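Local coordinates for protein kinase (Staphylococcus aureus subsp. aureus Mu50, PDB 3PY9), which is a membrane serine/threonine kinase that probably binds cell-wall muropeptides through its extracellular PASTA domains, at residues Lys231-Ile239 against Glu249-Ser257; Thr217-Tyr225 against Tyr275-Ala285. All coordinates share one frame; numbering follows the deposited sequence.

Interaction 1: Lys231-Ile239 against Glu249-Ser257; sequences KSQKVKVYI and EKGSFDITS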
# COMPACT_ATOMS: atom_id res chain seq x y z
N LYS A 231 23.44 16.50 -39.53
CA LYS A 231 22.30 16.73 -38.67
C LYS A 231 22.74 17.55 -37.45
O LYS A 231 23.86 17.41 -36.96
CB LYS A 231 21.63 15.41 -38.26
CG LYS A 231 20.97 14.63 -39.42
CD LYS A 231 20.05 15.49 -40.31
CE LYS A 231 19.50 14.71 -41.52
NZ LYS A 231 20.54 14.39 -42.57
N SER A 232 21.86 18.42 -36.99
CA SER A 232 22.13 19.25 -35.83
C SER A 232 22.23 18.42 -34.57
O SER A 232 21.74 17.28 -34.49
CB SER A 232 21.04 20.31 -35.68
OG SER A 232 19.76 19.73 -35.47
N GLN A 233 22.92 18.99 -33.59
CA GLN A 233 23.00 18.47 -32.24
C GLN A 233 22.36 19.50 -31.33
O GLN A 233 22.47 20.71 -31.57
CB GLN A 233 24.44 18.28 -31.82
CG GLN A 233 25.21 17.27 -32.61
CD GLN A 233 26.64 17.18 -32.17
OE1 GLN A 233 27.38 18.15 -32.23
NE2 GLN A 233 27.05 16.01 -31.70
N LYS A 234 21.74 19.01 -30.27
CA LYS A 234 21.10 19.88 -29.32
C LYS A 234 22.02 20.22 -28.15
O LYS A 234 22.61 19.34 -27.52
CB LYS A 234 19.83 19.22 -28.80
CG LYS A 234 18.80 20.21 -28.25
CD LYS A 234 17.69 19.50 -27.45
CE LYS A 234 17.52 18.02 -27.83
NZ LYS A 234 17.29 17.83 -29.29
N VAL A 235 22.13 21.50 -27.86
CA VAL A 235 22.96 21.96 -26.77
C VAL A 235 22.03 22.37 -25.64
O VAL A 235 21.02 23.02 -25.87
CB VAL A 235 23.86 23.14 -27.20
CG1 VAL A 235 24.78 23.57 -26.07
CG2 VAL A 235 24.67 22.74 -28.41
N LYS A 236 22.38 21.95 -24.43
CA LYS A 236 21.68 22.36 -23.23
C LYS A 236 22.70 22.86 -22.22
O LYS A 236 23.66 22.16 -21.88
CB LYS A 236 20.85 21.21 -22.65
CG LYS A 236 19.62 20.86 -23.48
CD LYS A 236 18.80 19.76 -22.85
CE LYS A 236 17.95 19.06 -23.90
NZ LYS A 236 18.77 18.09 -24.70
N VAL A 237 22.47 24.10 -21.78
CA VAL A 237 23.32 24.79 -20.84
C VAL A 237 22.57 24.86 -19.50
O VAL A 237 21.43 25.35 -19.42
CB VAL A 237 23.67 26.21 -21.34
CG1 VAL A 237 24.76 26.85 -20.49
CG2 VAL A 237 24.10 26.17 -22.82
N TYR A 238 23.21 24.34 -18.46
CA TYR A 238 22.64 24.35 -17.11
C TYR A 238 23.51 25.24 -16.26
O TYR A 238 24.74 25.11 -16.29
CB TYR A 238 22.56 22.94 -16.51
CG TYR A 238 21.89 21.91 -17.38
CD1 TYR A 238 20.56 21.54 -17.16
CD2 TYR A 238 22.58 21.31 -18.44
CE1 TYR A 238 19.94 20.57 -17.98
CE2 TYR A 238 21.97 20.36 -19.25
CZ TYR A 238 20.65 19.99 -19.02
OH TYR A 238 20.07 19.03 -19.84
N ILE A 239 22.88 26.14 -15.52
CA ILE A 239 23.59 27.14 -14.71
C ILE A 239 23.22 26.98 -13.24
O ILE A 239 22.06 26.75 -12.92
CB ILE A 239 23.29 28.59 -15.22
CG1 ILE A 239 24.24 28.97 -16.35
CG2 ILE A 239 23.47 29.63 -14.15
CD1 ILE A 239 23.76 28.54 -17.71
N GLU A 249 17.53 23.39 -17.81
CA GLU A 249 18.46 24.15 -18.65
C GLU A 249 18.15 25.64 -18.72
O GLU A 249 16.99 26.04 -18.87
CB GLU A 249 18.65 23.52 -20.05
CG GLU A 249 17.39 23.36 -20.90
CD GLU A 249 16.74 22.01 -20.75
OE1 GLU A 249 16.97 21.36 -19.70
OE2 GLU A 249 16.01 21.58 -21.67
N LYS A 250 19.19 26.45 -18.59
CA LYS A 250 19.11 27.88 -18.81
C LYS A 250 19.21 28.22 -20.30
O LYS A 250 18.88 29.34 -20.71
CB LYS A 250 20.23 28.58 -18.04
CG LYS A 250 20.10 30.09 -17.94
CD LYS A 250 19.26 30.50 -16.74
CE LYS A 250 19.28 32.02 -16.51
NZ LYS A 250 20.53 32.50 -15.85
N GLY A 251 19.65 27.26 -21.10
CA GLY A 251 19.86 27.44 -22.55
C GLY A 251 19.54 26.17 -23.32
O GLY A 251 19.82 25.07 -22.84
N SER A 252 18.94 26.33 -24.50
CA SER A 252 18.50 25.20 -25.34
C SER A 252 18.46 25.63 -26.81
O SER A 252 17.64 26.46 -27.20
CB SER A 252 17.13 24.69 -24.90
OG SER A 252 16.75 23.50 -25.59
N PHE A 253 19.34 25.05 -27.62
CA PHE A 253 19.47 25.44 -29.02
C PHE A 253 20.19 24.37 -29.83
O PHE A 253 20.98 23.59 -29.28
CB PHE A 253 20.19 26.78 -29.16
CG PHE A 253 21.54 26.84 -28.49
CD1 PHE A 253 21.65 27.09 -27.12
CD2 PHE A 253 22.70 26.66 -29.23
CE1 PHE A 253 22.89 27.15 -26.49
CE2 PHE A 253 23.95 26.72 -28.61
CZ PHE A 253 24.03 26.96 -27.23
N ASP A 254 19.94 24.35 -31.13
CA ASP A 254 20.60 23.43 -32.04
C ASP A 254 21.87 24.03 -32.61
O ASP A 254 21.99 25.26 -32.79
CB ASP A 254 19.68 23.05 -33.20
CG ASP A 254 18.52 22.19 -32.76
OD1 ASP A 254 18.68 21.49 -31.75
OD2 ASP A 254 17.47 22.19 -33.44
N ILE A 255 22.80 23.14 -32.92
CA ILE A 255 24.13 23.47 -33.39
C ILE A 255 24.34 22.63 -34.65
O ILE A 255 23.87 21.49 -34.71
CB ILE A 255 25.13 23.13 -32.24
CG1 ILE A 255 25.13 24.25 -31.19
CG2 ILE A 255 26.52 22.84 -32.70
CD1 ILE A 255 25.20 25.61 -31.74
N THR A 256 24.95 23.21 -35.68
CA THR A 256 25.31 22.48 -36.88
C THR A 256 26.77 22.73 -37.23
O THR A 256 27.28 22.20 -38.20
CB THR A 256 24.39 22.82 -38.11
OG1 THR A 256 24.32 24.24 -38.28
CG2 THR A 256 22.97 22.27 -37.91
N SER A 257 27.43 23.53 -36.41
CA SER A 257 28.87 23.84 -36.57
C SER A 257 29.41 24.35 -35.24
O SER A 257 28.65 24.58 -34.30
CB SER A 257 29.11 24.86 -37.70
OG SER A 257 28.49 26.09 -37.37
O HOH W 1 19.25 19.23 -32.65
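Val235 fits under the ring of Phe253, its CB lying over one face of the ring at 4.0 Å from the centroid and its CG1 meeting CZ at 3.7 Å. Phe253 reaches this place because chi1 of 55° tucks CG between its own backbone N and carbonyl carbon, bending the ring back across the neighbouring strand. Val237 CG2 meets the ring obliquely at CE1, while Ile255 CD1 lies in plane at its edge, so the flat ring rests against the methyls of beta-branched side chains. Beyond it, Ile263 and Ile261 of strand 259-265 continue the packing.

Near Val237 the pairing carries an extra residue: Lys250 and Gly251 both face it, a classic beta bulge. The bonds to Gly251 persist, and this side-chain-less residue avoids crowding Val237 CB. Lys250 CB packs on Ile239 CD1 at 3.5 Å. On the other face, Glu249 CB covers a face of the Tyr238 ring, and the Glu249 carboxylate stands at 73° to that ring. Lys236 touches Glu249 OE2 with its aliphatic CD, NZ staying 5.4 Å from OE2. Farther along, a water joins Ser232 OG to Asp254 OD1, weakly on the aspartate side.

Straight bonds such as Val235 N to Phe253 O (2.8 Å, 169°) hold the backbones together. This bulged antiparallel pair belongs to the sheet in which strand 233-241 also pairs with 272-279, consistent with an E-set-type domain.

Interaction 2: Thr217-Tyr225 against Tyr275-Ala285; sequences TTESVDVPY and YIVKVDGKTVA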
# COMPACT_ATOMS: atom_id res chain seq x y z
N THR A 217 29.26 38.16 -14.65
CA THR A 217 30.23 37.69 -15.62
C THR A 217 29.52 37.11 -16.83
O THR A 217 28.48 36.45 -16.70
CB THR A 217 31.15 36.58 -15.05
OG1 THR A 217 30.60 36.07 -13.83
CG2 THR A 217 32.55 37.12 -14.78
N THR A 218 30.06 37.39 -18.01
CA THR A 218 29.72 36.62 -19.20
C THR A 218 30.92 35.71 -19.46
O THR A 218 32.02 36.18 -19.78
CB THR A 218 29.43 37.50 -20.42
OG1 THR A 218 28.57 38.58 -20.03
CG2 THR A 218 28.72 36.69 -21.48
N GLU A 219 30.70 34.42 -19.26
CA GLU A 219 31.69 33.42 -19.57
C GLU A 219 31.47 32.97 -21.01
O GLU A 219 30.33 32.79 -21.44
CB GLU A 219 31.57 32.23 -18.61
CG GLU A 219 32.02 32.55 -17.19
CD GLU A 219 33.54 32.61 -17.00
OE1 GLU A 219 34.29 32.03 -17.82
OE2 GLU A 219 33.98 33.22 -16.01
N SER A 220 32.56 32.82 -21.75
CA SER A 220 32.49 32.30 -23.10
C SER A 220 33.03 30.88 -23.17
O SER A 220 34.07 30.57 -22.57
CB SER A 220 33.27 33.19 -24.07
OG SER A 220 32.47 34.28 -24.46
N VAL A 221 32.31 30.02 -23.88
CA VAL A 221 32.78 28.65 -24.17
C VAL A 221 32.58 28.33 -25.66
O VAL A 221 31.52 28.61 -26.23
CB VAL A 221 32.08 27.57 -23.24
CG1 VAL A 221 30.57 27.61 -23.38
CG2 VAL A 221 32.61 26.18 -23.52
N ASP A 222 33.62 27.77 -26.29
CA ASP A 222 33.52 27.26 -27.64
C ASP A 222 32.97 25.84 -27.61
O ASP A 222 33.63 24.92 -27.11
CB ASP A 222 34.90 27.22 -28.31
CG ASP A 222 35.42 28.58 -28.71
OD1 ASP A 222 34.62 29.42 -29.18
OD2 ASP A 222 36.64 28.79 -28.55
N VAL A 223 31.78 25.65 -28.17
CA VAL A 223 31.16 24.31 -28.25
C VAL A 223 31.43 23.74 -29.63
O VAL A 223 31.02 24.33 -30.60
CB VAL A 223 29.63 24.39 -28.05
CG1 VAL A 223 28.99 23.00 -28.18
CG2 VAL A 223 29.30 25.05 -26.72
N PRO A 224 32.13 22.59 -29.71
CA PRO A 224 32.36 21.92 -30.98
C PRO A 224 31.14 21.10 -31.44
O PRO A 224 30.40 20.53 -30.61
CB PRO A 224 33.52 20.99 -30.66
CG PRO A 224 33.30 20.61 -29.26
CD PRO A 224 32.78 21.86 -28.60
N TYR A 225 30.94 21.04 -32.75
CA TYR A 225 29.89 20.23 -33.33
C TYR A 225 30.49 18.87 -33.66
O TYR A 225 31.55 18.79 -34.28
CB TYR A 225 29.35 20.92 -34.58
CG TYR A 225 28.54 20.02 -35.46
CD1 TYR A 225 27.21 19.78 -35.17
CD2 TYR A 225 29.10 19.39 -36.58
CE1 TYR A 225 26.45 18.97 -35.96
CE2 TYR A 225 28.34 18.54 -37.37
CZ TYR A 225 27.01 18.36 -37.05
OH TYR A 225 26.21 17.53 -37.78
N TYR A 275 28.58 26.49 -14.64
CA TYR A 275 27.81 26.05 -15.80
C TYR A 275 28.22 24.67 -16.28
O TYR A 275 29.39 24.28 -16.17
CB TYR A 275 27.90 27.05 -16.94
CG TYR A 275 29.25 27.18 -17.60
CD1 TYR A 275 30.07 28.27 -17.32
CD2 TYR A 275 29.72 26.22 -18.52
CE1 TYR A 275 31.31 28.41 -17.92
CE2 TYR A 275 30.96 26.34 -19.12
CZ TYR A 275 31.75 27.45 -18.82
OH TYR A 275 32.99 27.61 -19.40
N ILE A 276 27.23 23.92 -16.77
CA ILE A 276 27.48 22.71 -17.52
C ILE A 276 26.88 22.92 -18.89
O ILE A 276 25.77 23.42 -19.01
CB ILE A 276 26.76 21.47 -16.94
CG1 ILE A 276 26.88 21.40 -15.41
CG2 ILE A 276 27.22 20.21 -17.64
CD1 ILE A 276 28.12 20.74 -14.92
N VAL A 277 27.62 22.51 -19.92
CA VAL A 277 27.13 22.50 -21.29
C VAL A 277 27.16 21.06 -21.79
O VAL A 277 28.23 20.47 -21.91
CB VAL A 277 28.04 23.32 -22.23
CG1 VAL A 277 27.52 23.25 -23.66
CG2 VAL A 277 28.16 24.78 -21.78
N LYS A 278 25.98 20.53 -22.10
CA LYS A 278 25.82 19.21 -22.72
C LYS A 278 25.42 19.30 -24.19
O LYS A 278 24.76 20.27 -24.60
CB LYS A 278 24.76 18.40 -21.97
CG LYS A 278 25.04 18.24 -20.49
CD LYS A 278 24.06 17.27 -19.88
CE LYS A 278 24.25 17.14 -18.39
NZ LYS A 278 23.13 16.33 -17.86
N VAL A 279 25.84 18.30 -24.98
CA VAL A 279 25.56 18.23 -26.42
C VAL A 279 25.01 16.84 -26.70
O VAL A 279 25.70 15.84 -26.49
CB VAL A 279 26.82 18.54 -27.30
CG1 VAL A 279 26.53 18.28 -28.76
CG2 VAL A 279 27.32 20.00 -27.10
N ASP A 280 23.76 16.78 -27.15
CA ASP A 280 23.05 15.49 -27.24
C ASP A 280 23.19 14.62 -25.97
O ASP A 280 23.47 13.42 -26.07
CB ASP A 280 23.52 14.72 -28.47
CG ASP A 280 22.97 15.27 -29.76
OD1 ASP A 280 21.98 16.02 -29.75
OD2 ASP A 280 23.53 14.94 -30.80
N GLY A 281 23.01 15.22 -24.80
CA GLY A 281 22.99 14.47 -23.54
C GLY A 281 24.32 14.28 -22.84
O GLY A 281 24.36 13.94 -21.66
N LYS A 282 25.42 14.49 -23.56
CA LYS A 282 26.75 14.27 -23.02
C LYS A 282 27.41 15.57 -22.62
O LYS A 282 27.41 16.52 -23.40
CB LYS A 282 27.63 13.59 -24.06
CG LYS A 282 27.30 12.12 -24.32
CD LYS A 282 28.04 11.22 -23.33
CE LYS A 282 27.61 9.76 -23.46
NZ LYS A 282 26.13 9.64 -23.18
N THR A 283 27.98 15.60 -21.42
CA THR A 283 28.75 16.75 -20.94
C THR A 283 29.93 17.01 -21.84
O THR A 283 30.74 16.12 -22.09
CB THR A 283 29.25 16.53 -19.50
OG1 THR A 283 28.13 16.29 -18.65
CG2 THR A 283 30.02 17.74 -18.96
N VAL A 284 30.04 18.24 -22.32
CA VAL A 284 31.13 18.62 -23.20
C VAL A 284 32.08 19.60 -22.48
O VAL A 284 33.31 19.49 -22.60
CB VAL A 284 30.58 19.21 -24.54
CG1 VAL A 284 31.68 19.82 -25.38
CG2 VAL A 284 29.87 18.11 -25.33
N ALA A 285 31.49 20.54 -21.74
CA ALA A 285 32.24 21.54 -21.00
C ALA A 285 31.56 21.88 -19.67
O ALA A 285 30.34 21.80 -19.55
CB ALA A 285 32.41 22.80 -21.84
O HOH W 2 33.96 29.75 -20.01
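Apolar contacts do most of the work where Val221 meets Val277, Ala285 and Tyr275. Val221 CG1 and Val277 CG2 come tip to tip at 4.0 Å, while Val221 CG2 rests on Ala285 CB at 3.8 Å. With chi1 at 58°, Val221 CG1 lies between the backbone N and carbonyl carbon, which spreads the two methyls over both strands of the hairpin. Ala285 sits in the bulged part of the hairpin, where its short side chain meets Val221 with a single methyl. Further along, Val223 CG1 meets Val279 CG2 tip to tip at 3.6 Å and Val223 CG2 meets Val277 CG1 at 4.0 Å, so Val277 is held between Val221 and Val223. Pro224 CD closes the row against Val284 CG1. Tyr275 CE1 approaches Glu219 CB obliquely, and the tyrosine hydroxyl lies beside Val221 CB.

Polar contacts gather at one end. One water donates to Ser220 O at 2.7 Å and, at a longer 3.2 Å, to Glu219 OE1; its link to Tyr275 OH is implausibly short and doubtful. Glu219 OE1 also forms a salt bridge with Lys287.

Backbone bonds occur within the hairpin. Val277 O accepts from both Val284 N and Ala285 N in a classic beta bulge, and a type I' turn from Val279 to Lys282 joins the strands. Asp280 and Gly281 both take positive phi, Gly281 at angles where a CB would jam against the preceding carbonyl O. With the axes of 217-223 and 275-279 9.7 Å apart, two sheets pack through valines, consistent with the beta sandwich of an E-set-type domain.

The two contacts share the C-terminal domain, one within a sheet and the other between sheets. Interaction 1 links neighbouring strands whose backbones are joined by hydrogen bonds, with an apolar face turned inward and charged or hydroxyl side chains on the other. Interaction 2 spans two sheets, strand 217-223 packing across from the 272-279/282-290 hairpin, and relies on side-chain packing with water-mediated polar contact at one end. Both are partly buried, with apolar interiors and more exposed polar rims. They meet where strand 233-241 pairs with 272-279, as in the bond from Tyr238 N to Ile276 O. Val235 of interaction 1 touches Val277 and Val279 of interaction 2, making one continuous apolar core, while Lys231 O meets Tyr225 OH nearer the surface.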